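PDB 3ON4: transcriptional regulator, TetR family from Legionella pneumophila subsp. pneumophila str. Philadelphia 1, which probably binds DNA through an N-terminal helix-turn-helix domain and regulates transcription, as other members of the TetR family do. Local coordinates for residues A[18-21]-A[22-26]; A[63-66]-A[67-71]; A[95-98]-A[99-103]. All coordinates share one frame; numbering follows the deposited sequence. Where two conformers were deposited one is given.

Contact 1 of 3, residues A[18-21]-A[22-26]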
loop_
_atom_site.group_PDB
_atom_site.type_symbol
_atom_site.label_atom_id
_atom_site.label_comp_id
_atom_site.label_asym_id
_atom_site.label_seq_id
_atom_site.Cartn_x
_atom_site.Cartn_y
_atom_site.Cartn_z
ATOM N N VAL A 18 12.481 0.581 -17.759
ATOM C CA VAL A 18 12.679 1.798 -16.944
ATOM C C VAL A 18 11.344 2.286 -16.390
ATOM O O VAL A 18 11.278 2.710 -15.242
ATOM C CB VAL A 18 13.369 2.956 -17.703
ATOM C CG1 VAL A 18 13.898 4.014 -16.683
ATOM C CG2 VAL A 18 14.479 2.447 -18.541
ATOM N N ALA A 19 10.262 2.176 -17.172
ATOM C CA ALA A 19 8.941 2.599 -16.691
ATOM C C ALA A 19 8.541 1.781 -15.468
ATOM O O ALA A 19 8.060 2.317 -14.443
ATOM C CB ALA A 19 7.874 2.484 -17.817
ATOM N N GLU A 20 8.765 0.476 -15.572
ATOM C CA GLU A 20 8.512 -0.436 -14.476
ATOM C C GLU A 20 9.258 0.010 -13.203
ATOM O O GLU A 20 8.682 0.057 -12.120
ATOM C CB GLU A 20 8.930 -1.849 -14.877
ATOM C CG GLU A 20 8.620 -2.921 -13.839
ATOM C CD GLU A 20 9.214 -4.293 -14.203
ATOM O OE1 GLU A 20 10.448 -4.407 -14.412
ATOM O OE2 GLU A 20 8.441 -5.267 -14.249
ATOM N N ALA A 21 10.533 0.323 -13.363
ATOM C CA ALA A 21 11.378 0.776 -12.286
ATOM C C ALA A 21 10.878 2.080 -11.685
ATOM O O ALA A 21 10.756 2.187 -10.455
ATOM C CB ALA A 21 12.821 0.939 -12.753
ATOM N N LEU A 22 10.560 3.055 -12.541
ATOM C CA LEU A 22 10.060 4.346 -12.065
ATOM C C LEU A 22 8.742 4.205 -11.302
ATOM O O LEU A 22 8.560 4.851 -10.257
ATOM C CB LEU A 22 9.922 5.332 -13.237
ATOM C CG LEU A 22 11.280 5.762 -13.811
ATOM C CD1 LEU A 22 11.080 6.594 -15.076
ATOM C CD2 LEU A 22 12.116 6.519 -12.774
ATOM N N ILE A 23 7.841 3.362 -11.803
ATOM C CA ILE A 23 6.537 3.161 -11.168
ATOM C C ILE A 23 6.742 2.503 -9.804
ATOM O O ILE A 23 6.172 2.965 -8.786
ATOM C CB ILE A 23 5.559 2.351 -12.053
ATOM C CG1 ILE A 23 5.176 3.182 -13.294
ATOM C CG2 ILE A 23 4.313 1.955 -11.227
ATOM C CD1 ILE A 23 4.482 2.338 -14.417
ATOM N N GLN A 24 7.586 1.480 -9.763
ATOM C CA GLN A 24 7.906 0.805 -8.511
ATOM C C GLN A 24 8.586 1.688 -7.472
ATOM O O GLN A 24 8.497 1.397 -6.284
ATOM C CB GLN A 24 8.758 -0.437 -8.738
ATOM C CG GLN A 24 8.030 -1.566 -9.442
ATOM C CD GLN A 24 8.863 -2.806 -9.473
ATOM O OE1 GLN A 24 9.603 -3.036 -10.421
ATOM N NE2 GLN A 24 8.789 -3.599 -8.402
ATOM N N LYS A 25 9.310 2.722 -7.909
ATOM C CA LYS A 25 10.016 3.599 -6.974
ATOM C C LYS A 25 9.091 4.731 -6.510
ATOM O O LYS A 25 8.963 5.000 -5.314
ATOM C CB LYS A 25 11.273 4.200 -7.618
ATOM C CG LYS A 25 12.400 3.183 -7.846
ATOM C CD LYS A 25 13.552 3.774 -8.614
ATOM C CE LYS A 25 14.658 2.761 -8.804
ATOM N NZ LYS A 25 15.880 3.380 -9.398
ATOM N N ASP A 26 8.431 5.367 -7.472
ATOM C CA ASP A 26 7.774 6.669 -7.237
ATOM C C ASP A 26 6.285 6.688 -7.459
ATOM O O ASP A 26 5.594 7.570 -6.911
ATOM C CB ASP A 26 8.363 7.733 -8.165
ATOM C CG ASP A 26 9.831 7.993 -7.916
ATOM O OD1 ASP A 26 10.355 7.729 -6.806
ATOM O OD2 ASP A 26 10.482 8.481 -8.865
#
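Leu22 N donates to Val18 O and Ile23 N to Ala19 O, both at 2.8 Å, two of four successive i to i+4 bonds near the C-terminal end of helix 11-26. Gln24 N continues the series to Glu20 O, and Lys25 N reaches Ala21 O at 3.0 Å with its N-H bent to 132°, the least straight of the four. One turn apart, the side chains of Glu20 and Gln24 run alongside each other. Gln24 OE1 rests 3.6 Å from Glu20 CG, while the carboxylate and amide planes are turned 63° apart. Their polar ends are used by different partners: the Glu20 carboxylate by His65 and Lys68, Gln24 NE2 by the carbonyls of Leu98 and Met106. On another side of the helix Val18 and Leu22 also point the same way; in the conformer given, Val18 CG1 lies 4.1 Å from Leu22 CD1. This helix belongs to the TetR-type DNA-binding region, whose predicted helix-turn-helix spans residues 32-51. Val18, Ala19 and Leu22 pack on helix 33-40, Ala19 and Glu20 on helix 54-77, and Ile23 and Gln24 on helix 108-115.

Contact 2 of 3, residues A[63-66]-A[67-71]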
loop_
_atom_site.group_PDB
_atom_site.type_symbol
_atom_site.label_atom_id
_atom_site.label_comp_id
_atom_site.label_asym_id
_atom_site.label_seq_id
_atom_site.Cartn_x
_atom_site.Cartn_y
_atom_site.Cartn_z
ATOM N N SER A 63 0.955 -5.588 -17.711
ATOM C CA SER A 63 0.788 -6.842 -18.424
ATOM C C SER A 63 2.108 -7.649 -18.507
ATOM O O SER A 63 2.129 -8.857 -18.231
ATOM C CB SER A 63 0.189 -6.585 -19.818
ATOM O OG SER A 63 -0.023 -7.796 -20.518
ATOM N N TRP A 64 3.198 -6.963 -18.879
ATOM C CA TRP A 64 4.526 -7.552 -18.914
ATOM C C TRP A 64 4.968 -8.088 -17.542
ATOM O O TRP A 64 5.443 -9.241 -17.410
ATOM C CB TRP A 64 5.497 -6.477 -19.355
ATOM C CG TRP A 64 6.904 -6.883 -19.478
ATOM C CD1 TRP A 64 7.397 -7.977 -20.133
ATOM C CD2 TRP A 64 8.035 -6.162 -18.982
ATOM N NE1 TRP A 64 8.773 -7.998 -20.046
ATOM C CE2 TRP A 64 9.189 -6.884 -19.356
ATOM C CE3 TRP A 64 8.186 -4.972 -18.242
ATOM C CZ2 TRP A 64 10.483 -6.459 -19.015
ATOM C CZ3 TRP A 64 9.463 -4.558 -17.906
ATOM C CH2 TRP A 64 10.593 -5.293 -18.294
ATOM N N HIS A 65 4.787 -7.256 -16.517
ATOM C CA HIS A 65 5.188 -7.621 -15.166
ATOM C C HIS A 65 4.421 -8.845 -14.687
ATOM O O HIS A 65 5.007 -9.725 -14.060
ATOM C CB HIS A 65 4.924 -6.460 -14.201
ATOM C CG HIS A 65 5.445 -6.673 -12.809
ATOM N ND1 HIS A 65 6.746 -6.406 -12.454
ATOM C CD2 HIS A 65 4.814 -7.035 -11.664
ATOM C CE1 HIS A 65 6.908 -6.638 -11.161
ATOM N NE2 HIS A 65 5.747 -7.010 -10.655
ATOM N N THR A 66 3.116 -8.882 -14.949
ATOM C CA THR A 66 2.286 -10.036 -14.572
ATOM C C THR A 66 2.754 -11.327 -15.261
ATOM O O THR A 66 2.813 -12.390 -14.632
ATOM C CB THR A 66 0.801 -9.797 -14.872
ATOM O OG1 THR A 66 0.362 -8.598 -14.201
ATOM C CG2 THR A 66 -0.055 -11.001 -14.401
ATOM N N ASP A 67 3.098 -11.229 -16.541
ATOM C CA ASP A 67 3.630 -12.361 -17.274
ATOM C C ASP A 67 4.938 -12.873 -16.665
ATOM O O ASP A 67 5.157 -14.077 -16.594
ATOM C CB ASP A 67 3.872 -11.989 -18.739
ATOM C CG ASP A 67 2.590 -11.931 -19.557
ATOM O OD1 ASP A 67 1.523 -12.395 -19.087
ATOM O OD2 ASP A 67 2.665 -11.429 -20.700
ATOM N N LYS A 68 5.810 -11.955 -16.270
ATOM C CA LYS A 68 7.069 -12.303 -15.624
ATOM C C LYS A 68 6.847 -13.004 -14.287
ATOM O O LYS A 68 7.463 -14.045 -14.028
ATOM C CB LYS A 68 7.948 -11.082 -15.396
ATOM C CG LYS A 68 8.546 -10.515 -16.684
ATOM C CD LYS A 68 9.696 -9.564 -16.405
ATOM C CE LYS A 68 9.234 -8.223 -15.847
ATOM N NZ LYS A 68 10.414 -7.325 -15.618
ATOM N N ILE A 69 5.955 -12.449 -13.468
ATOM C CA ILE A 69 5.617 -13.061 -12.183
ATOM C C ILE A 69 4.959 -14.432 -12.360
ATOM O O ILE A 69 5.257 -15.363 -11.603
ATOM C CB ILE A 69 4.680 -12.174 -11.355
ATOM C CG1 ILE A 69 5.372 -10.864 -10.989
ATOM C CG2 ILE A 69 4.302 -12.869 -10.071
ATOM C CD1 ILE A 69 6.445 -11.021 -9.931
ATOM N N ALA A 70 4.056 -14.551 -13.337
ATOM C CA ALA A 70 3.439 -15.840 -13.657
ATOM C C ALA A 70 4.473 -16.943 -13.930
ATOM O O ALA A 70 4.294 -18.082 -13.482
ATOM C CB ALA A 70 2.469 -15.708 -14.837
ATOM N N ALA A 71 5.533 -16.600 -14.668
ATOM C CA ALA A 71 6.607 -17.549 -14.997
ATOM C C ALA A 71 7.389 -17.937 -13.738
ATOM O O ALA A 71 7.687 -19.095 -13.521
ATOM C CB ALA A 71 7.555 -16.952 -16.047
HETATM O O HOH W 1 -0.314 -10.372 -18.765
#
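Between Ser63 and Ala70 the backbone is regular alpha helix, each N-H from Asp67 to Ala70 bonding to the carbonyl four residues earlier. Asp67 N lies 3.1 Å from Ser63 O. At the other end of the series Ala70 N lies 2.8 Å from Thr66 O. The stretch belongs to helix 54-77, and its side-chain hallmark is an i to i+4 cation-pi pair between Trp64 and Lys68. Lys68 bends at chi3 (-73°), which folds its end back across the indole. CE then lies over the centre of the six-membered ring, 3.7 Å from its centroid, as a CH-pi contact, and NZ stands over the same ring at 3.6 Å from the centroid and 21° off the normal. The ammonium also forms a salt bridge to Glu20, so an aromatic face and a carboxylate probably both stabilise its charge. One residue on, Ile69 CG1 makes an off-centre CH-pi contact with the His65 ring, which hydrogen-bonds through ND1 to that same Glu20. Trp64 leans on helix 11-26, whereas Thr66, Ile69 and Ala70 meet helix 121-144, so this helix joins the DNA-binding region to the rest of the chain. On the flank carrying Ser63 and Asp67, a water donates to Ser63 O and, at 2.8 Å, to Asp67 OD1, and accepts a hydrogen bond from Ser63 OG.

Contact 3 of 3, residues A[95-98]-A[99-103]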
loop_
_atom_site.group_PDB
_atom_site.type_symbol
_atom_site.label_atom_id
_atom_site.label_comp_id
_atom_site.label_asym_id
_atom_site.label_seq_id
_atom_site.Cartn_x
_atom_site.Cartn_y
_atom_site.Cartn_z
ATOM N N ILE A 95 9.376 -12.171 -4.506
ATOM C CA ILE A 95 8.831 -10.806 -4.385
ATOM C C ILE A 95 9.934 -9.875 -3.844
ATOM O O ILE A 95 10.122 -8.774 -4.352
ATOM C CB ILE A 95 7.609 -10.742 -3.474
ATOM C CG1 ILE A 95 6.428 -11.528 -4.080
ATOM C CG2 ILE A 95 7.200 -9.262 -3.217
ATOM C CD1 ILE A 95 5.980 -11.038 -5.480
ATOM N N LEU A 96 10.687 -10.337 -2.855
ATOM C CA LEU A 96 11.787 -9.524 -2.300
ATOM C C LEU A 96 12.802 -9.142 -3.374
ATOM O O LEU A 96 13.256 -8.001 -3.431
ATOM C CB LEU A 96 12.476 -10.236 -1.146
ATOM C CG LEU A 96 11.638 -10.298 0.131
ATOM C CD1 LEU A 96 12.301 -11.228 1.159
ATOM C CD2 LEU A 96 11.397 -8.913 0.713
ATOM N N THR A 97 13.136 -10.096 -4.235
ATOM C CA THR A 97 14.067 -9.865 -5.343
ATOM C C THR A 97 13.583 -8.747 -6.275
ATOM O O THR A 97 14.383 -7.972 -6.773
ATOM C CB THR A 97 14.250 -11.156 -6.168
ATOM O OG1 THR A 97 14.896 -12.131 -5.357
ATOM C CG2 THR A 97 15.095 -10.916 -7.431
ATOM N N LEU A 98 12.281 -8.684 -6.495
ATOM C CA LEU A 98 11.705 -7.735 -7.438
ATOM C C LEU A 98 11.389 -6.381 -6.778
ATOM O O LEU A 98 11.098 -5.399 -7.480
ATOM C CB LEU A 98 10.428 -8.323 -8.028
ATOM C CG LEU A 98 10.593 -9.529 -8.950
ATOM C CD1 LEU A 98 9.234 -10.203 -9.141
ATOM C CD2 LEU A 98 11.199 -9.070 -10.262
ATOM N N THR A 99 11.420 -6.327 -5.449
ATOM C CA THR A 99 10.932 -5.141 -4.728
ATOM C C THR A 99 12.038 -4.588 -3.826
ATOM O O THR A 99 12.972 -3.923 -4.301
ATOM C CB THR A 99 9.604 -5.447 -4.001
ATOM O OG1 THR A 99 9.801 -6.481 -3.024
ATOM C CG2 THR A 99 8.511 -5.900 -5.036
ATOM N N TYR A 100 11.960 -4.881 -2.537
ATOM C CA TYR A 100 12.871 -4.337 -1.553
ATOM C C TYR A 100 14.347 -4.507 -1.903
ATOM O O TYR A 100 15.138 -3.595 -1.689
ATOM C CB TYR A 100 12.570 -4.975 -0.206
ATOM C CG TYR A 100 13.380 -4.469 0.929
ATOM C CD1 TYR A 100 14.559 -5.113 1.310
ATOM C CD2 TYR A 100 12.958 -3.379 1.668
ATOM C CE1 TYR A 100 15.309 -4.664 2.376
ATOM C CE2 TYR A 100 13.710 -2.910 2.753
ATOM C CZ TYR A 100 14.875 -3.572 3.103
ATOM O OH TYR A 100 15.635 -3.133 4.164
ATOM N N ASN A 101 14.731 -5.658 -2.436
ATOM C CA ASN A 101 16.131 -5.896 -2.765
ATOM C C ASN A 101 16.595 -5.095 -4.003
ATOM O O ASN A 101 17.776 -4.863 -4.170
ATOM C CB ASN A 101 16.393 -7.371 -3.033
ATOM C CG ASN A 101 16.183 -8.260 -1.816
ATOM O OD1 ASN A 101 16.088 -7.789 -0.669
ATOM N ND2 ASN A 101 16.158 -9.577 -2.065
ATOM N N SER A 102 15.666 -4.706 -4.866
ATOM C CA SER A 102 16.004 -3.990 -6.102
ATOM C C SER A 102 15.795 -2.490 -5.890
ATOM O O SER A 102 14.708 -1.949 -6.123
ATOM C CB SER A 102 15.148 -4.496 -7.266
ATOM O OG SER A 102 15.461 -3.815 -8.474
ATOM N N GLU A 103 16.828 -1.826 -5.375
ATOM C CA GLU A 103 16.793 -0.384 -5.155
ATOM C C GLU A 103 15.556 0.091 -4.381
ATOM O O GLU A 103 14.957 1.109 -4.718
ATOM C CB GLU A 103 16.942 0.359 -6.494
ATOM C CG GLU A 103 18.259 -0.009 -7.219
ATOM C CD GLU A 103 18.477 0.700 -8.563
ATOM O OE1 GLU A 103 17.580 1.425 -9.037
ATOM O OE2 GLU A 103 19.564 0.519 -9.140
HETATM O O HOH W 2 17.300 -10.608 -4.652
#
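Helix 84-98 ends at Leu98, Thr99 being the first residue to leave helical angles (phi -123°, psi -101°), and the chain continues as a type I beta turn from Thr99 to Ser102, closed by a hydrogen bond from Ser102 N to Thr99 O. Two amides then converge on Leu96 O from opposite faces of its plane: Asn101 N at 2.9 Å, and Thr99 N at 3.2 Å, well above the carbonyl plane. This double grip ties the turn to the last helical turn. Thr99 adds a side-chain bond. Its OG1, held between the backbone N and carbonyl carbon (chi1 62°), donates to Ile95 O at 2.7 Å, approaching from above the carbonyl plane. The threonine is buried, and the Ile95 side chain crosses it at a slant, Ile95 CG2 3.8 Å from Thr99 OG1. Both residues pack on Leu167 of helix 149-173. Leu96 CD2 and Tyr100 CB touch at 4.2 Å, and both residues meet Leu179 of helix 177-189. The helix end and the turn thus pack against two helices of the C-terminal region. A water spans the outer side, accepting from Asn101 ND2 at 3.0 Å and lying 2.9 Å from Thr97 OG1.

How the contacts relate
Glu20 of contact 1 serves contact 2 with both carboxylate oxygens: OE2 lies 2.7 Å from His65 ND1, a probable hydrogen bond, and OE1 forms a salt bridge of 3.2 Å with Lys68 NZ. Toward contact 3 the end of helix 11-26 is joined by a salt bridge of 2.6 Å from Lys25 NZ to Glu103 OE1 and by a probable hydrogen bond from Gln24 NE2 to Leu98 O (3.1 Å). Between contacts 2 and 3 the side chains of Ile69 and Leu98 adjoin, though how closely is doubtful. The centres of contacts 1 and 3 are about 12 Å apart, and that of contact 2 is about 15 Å from each. The bound sodium ion, at Ser114 and Asp115, lies about 9 Å from the Ile23 side chain.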